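Local coordinates for protein trichomaglin (Trichosanthes lepiniana, PDB 1SGL) that probably cleaves single-stranded RNA as an S-like ribonuclease of the T2 family, at residues A[95-98]-A[99-103]. Sequence-based numbering, arbitrary orientation.
Sequences EILW and GQQYE. With SO4 (sulfate ion), chain B.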
ATOM      1  N   GLU A  95      -7.378 -16.344   2.736  1.00 46.26           N
ATOM      2  CA  GLU A  95      -5.974 -16.093   3.027  1.00 43.94           C
ATOM      3  C   GLU A  95      -5.786 -14.795   3.786  1.00 41.52           C
ATOM      4  O   GLU A  95      -6.672 -13.942   3.801  1.00 40.60           O
ATOM      5  CB  GLU A  95      -5.183 -16.010   1.723  1.00 45.52           C
ATOM      6  CG  GLU A  95      -5.011 -17.321   1.000  1.00 48.57           C
ATOM      7  CD  GLU A  95      -3.657 -17.933   1.260  1.00 51.23           C
ATOM      8  OE1 GLU A  95      -3.251 -17.973   2.443  1.00 53.30           O
ATOM      9  OE2 GLU A  95      -3.002 -18.373   0.287  1.00 51.52           O
ATOM     10  N   ILE A  96      -4.633 -14.653   4.427  1.00 39.40           N
ATOM     11  CA  ILE A  96      -4.320 -13.416   5.125  1.00 38.01           C
ATOM     12  C   ILE A  96      -3.815 -12.491   4.022  1.00 35.49           C
ATOM     13  O   ILE A  96      -3.305 -12.961   3.003  1.00 35.18           O
ATOM     14  CB  ILE A  96      -3.196 -13.600   6.163  1.00 38.97           C
ATOM     15  CG1 ILE A  96      -2.047 -14.392   5.539  1.00 39.80           C
ATOM     16  CG2 ILE A  96      -3.738 -14.285   7.401  1.00 41.89           C
ATOM     17  CD1 ILE A  96      -0.859 -14.566   6.448  1.00 40.88           C
ATOM     18  N   LEU A  97      -3.955 -11.189   4.233  1.00 32.99           N
ATOM     19  CA  LEU A  97      -3.536 -10.183   3.266  1.00 30.27           C
ATOM     20  C   LEU A  97      -2.241 -10.514   2.525  1.00 29.37           C
ATOM     21  O   LEU A  97      -2.225 -10.539   1.297  1.00 29.54           O
ATOM     22  CB  LEU A  97      -3.399  -8.826   3.956  1.00 30.24           C
ATOM     23  CG  LEU A  97      -3.027  -7.640   3.062  1.00 29.63           C
ATOM     24  CD1 LEU A  97      -4.142  -7.380   2.043  1.00 29.93           C
ATOM     25  CD2 LEU A  97      -2.791  -6.413   3.928  1.00 29.57           C
ATOM     26  N   TRP A  98      -1.164 -10.774   3.259  1.00 27.49           N
ATOM     27  CA  TRP A  98       0.117 -11.080   2.630  1.00 26.90           C
ATOM     28  C   TRP A  98       0.003 -12.225   1.632  1.00 27.25           C
ATOM     29  O   TRP A  98       0.602 -12.184   0.552  1.00 26.49           O
ATOM     30  CB  TRP A  98       1.170 -11.439   3.684  1.00 26.87           C
ATOM     31  CG  TRP A  98       1.197 -10.515   4.862  1.00 26.27           C
ATOM     32  CD1 TRP A  98       0.928  -9.172   4.865  1.00 27.22           C
ATOM     33  CD2 TRP A  98       1.502 -10.864   6.215  1.00 25.66           C
ATOM     34  NE1 TRP A  98       1.041  -8.669   6.136  1.00 25.37           N
ATOM     35  CE2 TRP A  98       1.393  -9.684   6.986  1.00 25.17           C
ATOM     36  CE3 TRP A  98       1.859 -12.060   6.853  1.00 25.05           C
ATOM     37  CZ2 TRP A  98       1.625  -9.666   8.366  1.00 25.09           C
ATOM     38  CZ3 TRP A  98       2.093 -12.040   8.228  1.00 23.83           C
ATOM     39  CH2 TRP A  98       1.973 -10.852   8.966  1.00 24.92           C
ATOM     40  N   GLY A  99      -0.765 -13.246   2.003  1.00 27.68           N
ATOM     41  CA  GLY A  99      -0.943 -14.395   1.138  1.00 27.22           C
ATOM     42  C   GLY A  99      -1.728 -14.047  -0.109  1.00 27.45           C
ATOM     43  O   GLY A  99      -1.323 -14.395  -1.220  1.00 27.34           O
ATOM     44  N   GLN A 100      -2.854 -13.364   0.078  1.00 26.60           N
ATOM     45  CA  GLN A 100      -3.693 -12.968  -1.037  1.00 26.48           C
ATOM     46  C   GLN A 100      -2.925 -12.102  -2.037  1.00 26.72           C
ATOM     47  O   GLN A 100      -3.020 -12.321  -3.248  1.00 24.98           O
ATOM     48  CB  GLN A 100      -4.906 -12.190  -0.550  1.00 26.48           C
ATOM     49  CG  GLN A 100      -5.759 -11.673  -1.692  1.00 29.83           C
ATOM     50  CD  GLN A 100      -6.313 -10.300  -1.419  1.00 30.75           C
ATOM     51  OE1 GLN A 100      -5.571  -9.387  -1.062  1.00 33.82           O
ATOM     52  NE2 GLN A 100      -7.621 -10.140  -1.581  1.00 32.28           N
ATOM     53  N   GLN A 101      -2.168 -11.126  -1.533  1.00 25.21           N
ATOM     54  CA  GLN A 101      -1.400 -10.244  -2.408  1.00 25.23           C
ATOM     55  C   GLN A 101      -0.370 -11.025  -3.193  1.00 25.56           C
ATOM     56  O   GLN A 101      -0.188 -10.798  -4.393  1.00 24.20           O
ATOM     57  CB  GLN A 101      -0.709  -9.139  -1.609  1.00 24.21           C
ATOM     58  CG  GLN A 101      -1.669  -8.083  -1.106  1.00 24.29           C
ATOM     59  CD  GLN A 101      -2.386  -7.383  -2.243  1.00 24.60           C
ATOM     60  OE1 GLN A 101      -1.755  -6.794  -3.111  1.00 23.90           O
ATOM     61  NE2 GLN A 101      -3.709  -7.451  -2.245  1.00 24.56           N
ATOM     62  N   TYR A 102       0.303 -11.953  -2.522  1.00 26.64           N
ATOM     63  CA  TYR A 102       1.308 -12.756  -3.200  1.00 27.89           C
ATOM     64  C   TYR A 102       0.723 -13.656  -4.293  1.00 29.21           C
ATOM     65  O   TYR A 102       1.235 -13.693  -5.410  1.00 29.43           O
ATOM     66  CB  TYR A 102       2.068 -13.644  -2.222  1.00 27.52           C
ATOM     67  CG  TYR A 102       2.986 -14.584  -2.964  1.00 29.12           C
ATOM     68  CD1 TYR A 102       4.095 -14.093  -3.647  1.00 27.99           C
ATOM     69  CD2 TYR A 102       2.692 -15.951  -3.071  1.00 27.65           C
ATOM     70  CE1 TYR A 102       4.889 -14.925  -4.422  1.00 28.64           C
ATOM     71  CE2 TYR A 102       3.482 -16.795  -3.852  1.00 28.10           C
ATOM     72  CZ  TYR A 102       4.580 -16.271  -4.525  1.00 29.08           C
ATOM     73  OH  TYR A 102       5.378 -17.071  -5.311  1.00 30.29           O
ATOM     74  N   GLU A 103      -0.334 -14.393  -3.962  1.00 30.16           N
ATOM     75  CA  GLU A 103      -0.948 -15.303  -4.923  1.00 31.83           C
ATOM     76  C   GLU A 103      -1.646 -14.574  -6.077  1.00 31.57           C
ATOM     77  O   GLU A 103      -1.486 -14.931  -7.242  1.00 29.92           O
ATOM     78  CB  GLU A 103      -1.957 -16.213  -4.222  1.00 33.46           C
ATOM     79  CG  GLU A 103      -1.376 -17.125  -3.145  1.00 38.12           C
ATOM     80  CD  GLU A 103      -2.405 -18.125  -2.620  1.00 41.98           C
ATOM     81  OE1 GLU A 103      -3.574 -17.729  -2.404  1.00 44.00           O
ATOM     82  OE2 GLU A 103      -2.049 -19.305  -2.415  1.00 44.17           O
TER
HETATM   83  S   SO4 B 251      -6.337  -6.020  -4.489  1.00 54.25           S
HETATM   84  O1  SO4 B 251      -7.659  -6.034  -5.143  1.00 55.18           O
HETATM   85  O2  SO4 B 251      -5.655  -7.299  -4.759  1.00 54.76           O
HETATM   86  O3  SO4 B 251      -6.517  -5.853  -3.038  1.00 55.68           O
HETATM   87  O4  SO4 B 251      -5.524  -4.902  -5.008  1.00 55.34           O
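I96 and Q100 join where a short strand turns into helix 97-106. I96 is the N-cap residue. I96 O accepts a nearly straight bond from Q100 N at 3.0 Å. A weak, bent bond from G99 N reaches the same oxygen. The next two bonds of the helix run from Q101 N to L97 O at 2.9 Å and from Y102 N to W98 O at 3.1 Å.

The side chain of E95 reaches past G99, which has none of its own, to E103. E95 OE2 lies 2.8 Å from E103 OE1, with the carboxylate planes 78° apart. Two ionised groups would repel at this range, so one of them may carry a proton. The E103 carboxylate is also held by S89 through OE1 and by the backbone N of F63 through OE2.

On another side of the helix, L97 and Q101 run side by side, with L97 CD1 4.1 Å from Q101 CG. A bend at chi2 (-61°) turns the Q101 amide toward Q100 and the sulfate. Q101 NE2 gives a bond to Q100 OE1 at 2.9 Å, from above the carbonyl plane. Q101 NE2 also bonds to sulfate O2 at 3.2 Å and weakly to O3. Q100 NE2 is tied to Q88 O, which helps to position the pair of amides.

W98 packs among helices 72-78 and 116-129, edge-to-face with W79, whose O takes its indole N-H. H43 and H105 also bind the sulfate. Two histidines and a helix-borne glutamine round an anion are consistent with the phosphate-binding active site of T2 ribonucleases.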